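Local coordinates for protein CT_858 (Chlamydia trachomatis, PDB 3DOR), which acts as a secreted chlamydial protease, probably an endopeptidase of the serine type, and is a dimer in its mature form, at the interface of chains A and B. Numbering follows the deposited sequence. Chains: chain A/B, Protein CT_858.

Contact 1: the interface of chains A and B. Residues chain A 190-192; chain B 372, 375-376, 379, 426.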
# COMPACT_ATOMS: atom_id res chain seq x y z
N GLY A 190 18.51 -16.64 1.23
CA GLY A 190 19.21 -15.64 2.02
C GLY A 190 18.43 -15.30 3.28
O GLY A 190 18.96 -14.69 4.21
N VAL A 191 17.16 -15.69 3.31
CA VAL A 191 16.31 -15.44 4.46
C VAL A 191 16.31 -16.68 5.35
O VAL A 191 15.60 -17.65 5.08
CB VAL A 191 14.86 -15.14 4.02
CG1 VAL A 191 14.01 -14.80 5.24
CG2 VAL A 191 14.84 -13.99 3.02
N GLY A 192 17.11 -16.64 6.41
CA GLY A 192 17.21 -17.76 7.33
C GLY A 192 15.90 -18.40 7.75
O GLY A 192 14.94 -17.72 8.12
N GLN B 372 10.58 -11.98 8.43
CA GLN B 372 11.37 -12.08 7.21
C GLN B 372 11.17 -10.86 6.27
O GLN B 372 11.96 -10.63 5.35
CB GLN B 372 11.08 -13.38 6.46
CG GLN B 372 9.73 -14.00 6.68
CD GLN B 372 9.57 -14.73 8.01
OE1 GLN B 372 10.13 -15.81 8.22
NE2 GLN B 372 8.80 -14.14 8.91
N VAL B 375 14.01 -8.82 7.01
CA VAL B 375 15.21 -9.50 6.56
C VAL B 375 15.44 -9.20 5.09
O VAL B 375 16.56 -8.92 4.69
CB VAL B 375 15.11 -11.03 6.75
CG1 VAL B 375 16.34 -11.70 6.17
CG2 VAL B 375 14.99 -11.36 8.25
N VAL B 376 14.37 -9.20 4.30
CA VAL B 376 14.50 -8.91 2.87
C VAL B 376 15.01 -7.49 2.66
O VAL B 376 15.83 -7.25 1.78
CB VAL B 376 13.17 -9.11 2.12
CG1 VAL B 376 13.31 -8.67 0.66
CG2 VAL B 376 12.79 -10.59 2.19
N LEU B 379 18.73 -7.45 3.13
CA LEU B 379 19.38 -8.05 1.98
C LEU B 379 19.39 -7.06 0.82
O LEU B 379 20.42 -6.89 0.15
CB LEU B 379 18.64 -9.33 1.56
CG LEU B 379 18.73 -10.55 2.48
CD1 LEU B 379 17.77 -11.64 2.01
CD2 LEU B 379 20.16 -11.08 2.49
N TRP B 426 18.66 -11.62 13.18
CA TRP B 426 17.78 -12.68 12.70
C TRP B 426 18.41 -14.06 12.89
O TRP B 426 17.78 -14.96 13.42
CB TRP B 426 17.43 -12.45 11.23
CG TRP B 426 16.48 -13.48 10.68
CD1 TRP B 426 16.78 -14.51 9.84
CD2 TRP B 426 15.06 -13.55 10.91
NE1 TRP B 426 15.64 -15.22 9.52
CE2 TRP B 426 14.58 -14.65 10.16
CE3 TRP B 426 14.16 -12.79 11.66
CZ2 TRP B 426 13.22 -15.00 10.15
CZ3 TRP B 426 12.82 -13.14 11.65
CH2 TRP B 426 12.36 -14.24 10.90
O HOH W 1 12.32 -17.82 7.72
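The backbone carbonyl oxygen of A:Gly192 is gripped from two directions. The indole nitrogen NE1 of B:Trp426 donates a hydrogen bond to A:Gly192 O at 3.0 Å, fairly straight at the hydrogen (159°). This oxygen lies almost in the indole plane, while the donor itself is tilted 28° from the carbonyl plane. Water 1 also bonds to A:Gly192 O, at 2.7 Å, and passes the link on to the side-chain amide oxygen OE1 of B:Gln372, 3.0 Å from the water. In the second shell, CG2 of B:Val375 rests on one face of the B:Trp426 ring, toward its rim, and may help to fix how the indole is turned.

Next to this polar grip, A:Val191 drives both of its methyls onto helix 372-384 of chain B. CG1, anti to the backbone N (chi1 -177°), meets CB of B:Gln372 at 3.5 Å, the two side chains crossing at about a right angle. The same methyl reaches CG1 of B:Val375 at 4.0 Å. The other branch, CG2, turns along the helix to CD1 of B:Leu379 at 3.9 Å and lies beside CG2 of B:Val376. CD1 of B:Leu379 also packs against the backbone of A:Gly190. The patch thus pins the 190-192 loop of one subunit to two helices of the other, and so contributes to the dimer interface by a polar clasp beside an apolar seat.

Contact 2: the interface of chains A and B. Residues chain A 17, 20-21, 371, 497, 499; chain B 502-504.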
# COMPACT_ATOMS: atom_id res chain seq x y z
N LEU A 17 -10.10 -15.21 4.94
CA LEU A 17 -10.17 -14.33 3.77
C LEU A 17 -10.98 -15.00 2.66
O LEU A 17 -11.74 -14.35 1.95
CB LEU A 17 -8.76 -14.02 3.24
CG LEU A 17 -7.81 -13.22 4.14
CD1 LEU A 17 -6.51 -12.98 3.40
CD2 LEU A 17 -8.45 -11.89 4.52
N VAL A 20 -14.63 -14.34 3.37
CA VAL A 20 -15.17 -12.99 3.33
C VAL A 20 -14.81 -12.18 2.10
O VAL A 20 -15.47 -11.18 1.81
CB VAL A 20 -14.76 -12.17 4.59
CG1 VAL A 20 -15.33 -12.84 5.84
CG2 VAL A 20 -13.25 -12.05 4.68
N LYS A 21 -13.79 -12.60 1.36
CA LYS A 21 -13.39 -11.84 0.17
C LYS A 21 -12.97 -12.63 -1.07
O LYS A 21 -12.16 -12.15 -1.86
CB LYS A 21 -12.26 -10.87 0.53
CG LYS A 21 -12.71 -9.44 0.70
CD LYS A 21 -13.38 -8.92 -0.56
CE LYS A 21 -13.07 -7.45 -0.77
NZ LYS A 21 -11.62 -7.28 -1.08
N THR A 371 -17.81 -5.86 1.36
CA THR A 371 -17.43 -5.55 2.73
C THR A 371 -17.64 -4.04 2.75
O THR A 371 -17.79 -3.43 1.69
CB THR A 371 -15.95 -5.83 3.03
OG1 THR A 371 -15.12 -4.97 2.24
CG2 THR A 371 -15.62 -7.29 2.74
N PHE A 497 -6.98 -8.56 -6.29
CA PHE A 497 -6.66 -7.62 -5.23
C PHE A 497 -5.64 -8.35 -4.37
O PHE A 497 -5.62 -9.59 -4.33
CB PHE A 497 -7.91 -7.20 -4.45
CG PHE A 497 -8.48 -8.27 -3.56
CD1 PHE A 497 -8.02 -8.42 -2.26
CD2 PHE A 497 -9.50 -9.09 -4.02
CE1 PHE A 497 -8.58 -9.39 -1.42
CE2 PHE A 497 -10.07 -10.07 -3.19
CZ PHE A 497 -9.60 -10.21 -1.88
N VAL A 499 -3.36 -8.79 -0.61
CA VAL A 499 -3.39 -8.63 0.83
C VAL A 499 -2.00 -8.88 1.39
O VAL A 499 -1.33 -9.84 1.00
CB VAL A 499 -4.38 -9.63 1.49
CG1 VAL A 499 -4.43 -9.41 2.99
CG2 VAL A 499 -5.76 -9.48 0.88
N PRO B 502 -8.91 -7.35 4.27
CA PRO B 502 -10.37 -7.41 4.09
C PRO B 502 -11.06 -8.05 5.29
O PRO B 502 -10.56 -9.02 5.86
CB PRO B 502 -10.52 -8.22 2.80
CG PRO B 502 -9.31 -9.11 2.81
CD PRO B 502 -8.22 -8.18 3.27
N ASN B 503 -12.20 -7.48 5.67
CA ASN B 503 -12.92 -7.98 6.84
C ASN B 503 -14.35 -7.45 6.81
O ASN B 503 -14.64 -6.50 6.08
CB ASN B 503 -12.23 -7.50 8.11
CG ASN B 503 -12.23 -5.99 8.22
OD1 ASN B 503 -13.04 -5.40 8.95
ND2 ASN B 503 -11.33 -5.34 7.48
N ARG B 504 -15.22 -8.06 7.60
CA ARG B 504 -16.62 -7.67 7.67
C ARG B 504 -16.90 -6.79 8.89
O ARG B 504 -18.05 -6.49 9.20
CB ARG B 504 -17.51 -8.92 7.75
CG ARG B 504 -17.48 -9.83 6.53
CD ARG B 504 -18.42 -9.35 5.45
NE ARG B 504 -18.45 -10.24 4.28
CZ ARG B 504 -18.81 -11.52 4.32
NH1 ARG B 504 -19.17 -12.09 5.46
NH2 ARG B 504 -18.81 -12.24 3.20
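B:Pro502, in a loop of the S41 peptidase region, wedges its ring between A:Leu17, A:Lys21 and A:Val499, and most of this patch is apolar packing around it. Each ring methylene has a different nearest neighbour. CB presses on CG of A:Lys21 at 3.3 Å, and CG meets CD2 of A:Leu17 at 3.4 Å; both pairs are tight, and in both the groups cross at about a right angle. The third methylene, CD, packs against the CG2 methyl of A:Val499 at 3.7 Å. A:Lys21, bent at chi2, chi3 and chi4, curls back within its own chain until NZ stands 3.6 Å above the centre of the A:Phe497 ring, leaving its aliphatic part for the proline.

Further along the loop, polar groups lie against carbon. B:Arg504 and A:Val20 slide past each other in opposite directions: the CG1 methyl of A:Val20 lies 3.8 Å from CG of B:Arg504 and over one face of its guanidinium, toward the rim. The NH2 end passes A:Val20 CA at 3.7 Å, by the last turn of helix 2-21. The backbone carbonyl oxygen of B:Asn503 sits 3.4 Å from CB of A:Thr371. With chi1 65°, the CG2 methyl of A:Thr371 lies anti to its carbonyl carbon, 3.6 Å from B:Asn503 O.

Contact 3: the interface of chains A and B. Residues chain A 372-373, 375-376, 379; chain B 79, 191, 506.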
# COMPACT_ATOMS: atom_id res chain seq x y z
N GLN A 372 -17.62 -3.42 3.93
CA GLN A 372 -17.83 -1.98 3.98
C GLN A 372 -16.78 -1.19 3.20
O GLN A 372 -16.99 -0.02 2.88
CB GLN A 372 -17.93 -1.51 5.43
CG GLN A 372 -17.15 -2.32 6.41
CD GLN A 372 -17.81 -3.63 6.79
OE1 GLN A 372 -18.87 -3.65 7.43
NE2 GLN A 372 -17.19 -4.73 6.40
N ASP A 373 -15.65 -1.83 2.88
CA ASP A 373 -14.61 -1.17 2.09
C ASP A 373 -15.24 -0.77 0.75
O ASP A 373 -15.15 0.38 0.32
CB ASP A 373 -13.44 -2.12 1.84
CG ASP A 373 -12.30 -1.48 1.06
OD1 ASP A 373 -12.53 -0.47 0.36
OD2 ASP A 373 -11.17 -2.00 1.12
N VAL A 375 -18.30 -0.47 0.15
CA VAL A 375 -19.40 0.44 0.41
C VAL A 375 -18.87 1.87 0.42
O VAL A 375 -19.49 2.77 -0.15
CB VAL A 375 -20.05 0.16 1.78
CG1 VAL A 375 -21.18 1.15 2.02
CG2 VAL A 375 -20.58 -1.26 1.82
N VAL A 376 -17.72 2.08 1.06
CA VAL A 376 -17.12 3.41 1.12
C VAL A 376 -16.74 3.90 -0.28
O VAL A 376 -16.89 5.08 -0.58
CB VAL A 376 -15.88 3.45 2.06
CG1 VAL A 376 -15.08 4.73 1.85
CG2 VAL A 376 -16.34 3.38 3.51
N LEU A 379 -19.90 5.15 -1.86
CA LEU A 379 -20.24 6.45 -1.30
C LEU A 379 -19.32 7.52 -1.86
O LEU A 379 -19.74 8.64 -2.13
CB LEU A 379 -20.12 6.44 0.23
CG LEU A 379 -21.10 5.56 1.01
CD1 LEU A 379 -20.70 5.51 2.47
CD2 LEU A 379 -22.50 6.12 0.87
N PHE B 79 -14.13 1.89 8.31
CA PHE B 79 -14.83 2.40 7.14
C PHE B 79 -16.20 2.85 7.64
O PHE B 79 -17.19 2.12 7.50
CB PHE B 79 -15.02 1.30 6.07
CG PHE B 79 -13.76 0.88 5.37
CD1 PHE B 79 -13.17 -0.36 5.61
CD2 PHE B 79 -13.16 1.74 4.44
CE1 PHE B 79 -12.02 -0.75 4.94
CE2 PHE B 79 -12.00 1.36 3.76
CZ PHE B 79 -11.43 0.11 4.01
N VAL B 191 -22.59 3.91 6.02
CA VAL B 191 -22.23 2.51 5.83
C VAL B 191 -23.14 1.70 6.74
O VAL B 191 -22.92 1.64 7.95
CB VAL B 191 -20.75 2.26 6.20
CG1 VAL B 191 -20.46 0.76 6.28
CG2 VAL B 191 -19.84 2.92 5.17
N GLY B 506 -15.52 -3.81 9.17
CA GLY B 506 -15.33 -2.43 8.75
C GLY B 506 -14.01 -1.80 9.16
O GLY B 506 -13.89 -0.57 9.19
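The ring of B:Phe79 lies with one face against A:Asp373, in the first turn of helix 372-385 of the S41 peptidase region; the CA of A:Asp373 stands over the ring centre, 3.7 Å from the B:Phe79 centroid, in a CH-pi contact. The aspartate side chain then runs out across that face, and its carboxylate stacks over the far end of the phenyl group, planes 22° apart, with CG 3.5 Å from CZ of B:Phe79. Having CG anti to the backbone N (chi1 -178°) is what carries the carboxylate out to CZ. The nearby helix N-terminus may stabilise its negative charge. Near the root of the ring, the methyl CG2 of A:Val376 meets CB of B:Phe79 at 3.6 Å and reaches on to CD2 at 3.7 Å, the two side chains crossing at about a right angle. The phenylalanine is thus held along its length, from CB to CZ, by residues one helical turn apart.

B:Val191, from a loop, packs beside it against the same helix of chain A. Its CG2 touches CG2 of A:Val376 at 3.9 Å and CD1 of A:Leu379 at 3.8 Å, while CG1 faces CB of A:Gln372, a methylene that also approaches B:Phe79 CB. Past that CB the glutamine chain bends at chi2 (-78°), and its amide end is modelled against the backbone of B:Gly506. The modelled approach of the glutamine CG to this glycine is too short to be trusted, and the fine detail there is doubtful.

Contact 4: the interface of chains A and B. Residues chain A 13, 16, 20; chain B 6, 9-10, 13.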
# COMPACT_ATOMS: atom_id res chain seq x y z
N PHE A 13 -5.85 -17.51 8.89
CA PHE A 13 -6.14 -16.17 8.40
C PHE A 13 -6.51 -16.26 6.92
O PHE A 13 -7.50 -15.67 6.49
CB PHE A 13 -4.93 -15.25 8.57
CG PHE A 13 -5.17 -13.85 8.07
CD1 PHE A 13 -6.11 -13.02 8.68
CD2 PHE A 13 -4.47 -13.37 6.96
CE1 PHE A 13 -6.34 -11.73 8.21
CE2 PHE A 13 -4.70 -12.08 6.48
CZ PHE A 13 -5.63 -11.26 7.10
N HIS A 16 -9.95 -17.46 6.54
CA HIS A 16 -11.00 -16.49 6.81
C HIS A 16 -11.19 -15.55 5.62
O HIS A 16 -12.32 -15.13 5.34
CB HIS A 16 -10.68 -15.68 8.07
CG HIS A 16 -11.62 -14.53 8.29
ND1 HIS A 16 -11.26 -13.22 8.06
CD2 HIS A 16 -12.93 -14.50 8.65
CE1 HIS A 16 -12.31 -12.43 8.27
NE2 HIS A 16 -13.33 -13.19 8.63
N VAL A 20 -14.63 -14.34 3.37
CA VAL A 20 -15.17 -12.99 3.33
C VAL A 20 -14.81 -12.18 2.10
O VAL A 20 -15.47 -11.18 1.81
CB VAL A 20 -14.76 -12.17 4.59
CG1 VAL A 20 -15.33 -12.84 5.84
CG2 VAL A 20 -13.25 -12.05 4.68
N ASN B 6 -17.40 -12.41 13.32
CA ASN B 6 -16.40 -11.66 12.56
C ASN B 6 -15.57 -10.78 13.49
O ASN B 6 -14.36 -10.65 13.31
CB ASN B 6 -17.09 -10.81 11.49
CG ASN B 6 -17.33 -11.58 10.21
OD1 ASN B 6 -16.40 -11.89 9.47
ND2 ASN B 6 -18.59 -11.89 9.93
N GLN B 9 -13.17 -12.92 15.20
CA GLN B 9 -12.16 -13.34 14.24
C GLN B 9 -11.12 -12.24 14.05
O GLN B 9 -9.92 -12.47 14.16
CB GLN B 9 -12.81 -13.65 12.89
CG GLN B 9 -12.32 -14.93 12.23
CD GLN B 9 -10.81 -14.99 12.13
OE1 GLN B 9 -10.19 -14.15 11.49
NE2 GLN B 9 -10.22 -16.00 12.75
N ASP B 10 -11.59 -11.03 13.77
CA ASP B 10 -10.68 -9.92 13.55
C ASP B 10 -9.91 -9.55 14.82
O ASP B 10 -8.74 -9.14 14.75
CB ASP B 10 -11.45 -8.73 12.98
CG ASP B 10 -12.04 -9.03 11.61
OD1 ASP B 10 -11.34 -9.67 10.79
OD2 ASP B 10 -13.20 -8.65 11.35
N PHE B 13 -7.12 -11.77 15.07
CA PHE B 13 -6.07 -11.41 14.13
C PHE B 13 -5.22 -10.28 14.72
O PHE B 13 -3.99 -10.33 14.69
CB PHE B 13 -6.65 -10.97 12.79
CG PHE B 13 -5.60 -10.62 11.77
CD1 PHE B 13 -4.66 -11.57 11.37
CD2 PHE B 13 -5.55 -9.34 11.22
CE1 PHE B 13 -3.68 -11.25 10.44
CE2 PHE B 13 -4.57 -9.01 10.28
CZ PHE B 13 -3.63 -9.97 9.89
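Helix 2-21 of chain A and helix 2-20 of chain B run roughly antiparallel to each other, forming a helix pair about the two-fold axis of the dimer, which sets A:Phe13 against its own copy, B:Phe13, and A:His16 against the earlier turns carrying B:Asn6, B:Gln9 and B:Asp10. The two phenyl rings stack face to face, centroids 4.0 Å apart and planes only 10° from parallel. Each side chain leaves its helix with CG anti to the backbone N (chi1 179° in A:Phe13), which sends both rings toward the partner helix. The CD1 atoms of A:Phe13 and B:Phe13 approach to 3.4 Å.

A:His16 is met on a face and at an edge. Over one face of the imidazole, toward its rim, lies the amide oxygen OE1 of B:Gln9, 3.5 Å from CG of A:His16. The glutamine slides past the ring in the opposite direction, its CG against CD2 at 3.7 Å. B:Asp10 brings its carboxylate OD1 within 4.5 Å of the histidine ND1, so it could raise the tendency of this ring to carry a proton. At the imidazole edge, NE2 of A:His16 donates a weak but nearly straight (175°) hydrogen bond to the side-chain oxygen OD1 of B:Asn6 at 3.4 Å, and that same OD1 lies 3.9 Å from CG1 of A:Val20.

Contacts 1 and 3, with centres about 37 Å apart, share, with the chains exchanged, the packing of Val191 of one subunit against Gln372, Val375, Val376 and Leu379 of the other. They therefore lie on opposite sides of the two-fold axis. Contact 4 lies between them, about 28 Å from contact 1 and 17 Å from contact 3, near the axis where a residue meets its own copy. Contact 2, 9 Å from contact 4 and 12 Å from contact 3, bridges the two: it shares A:Val20 and helix 2-21 with contact 4, while its A:Thr371 directly precedes the helix of contact 3.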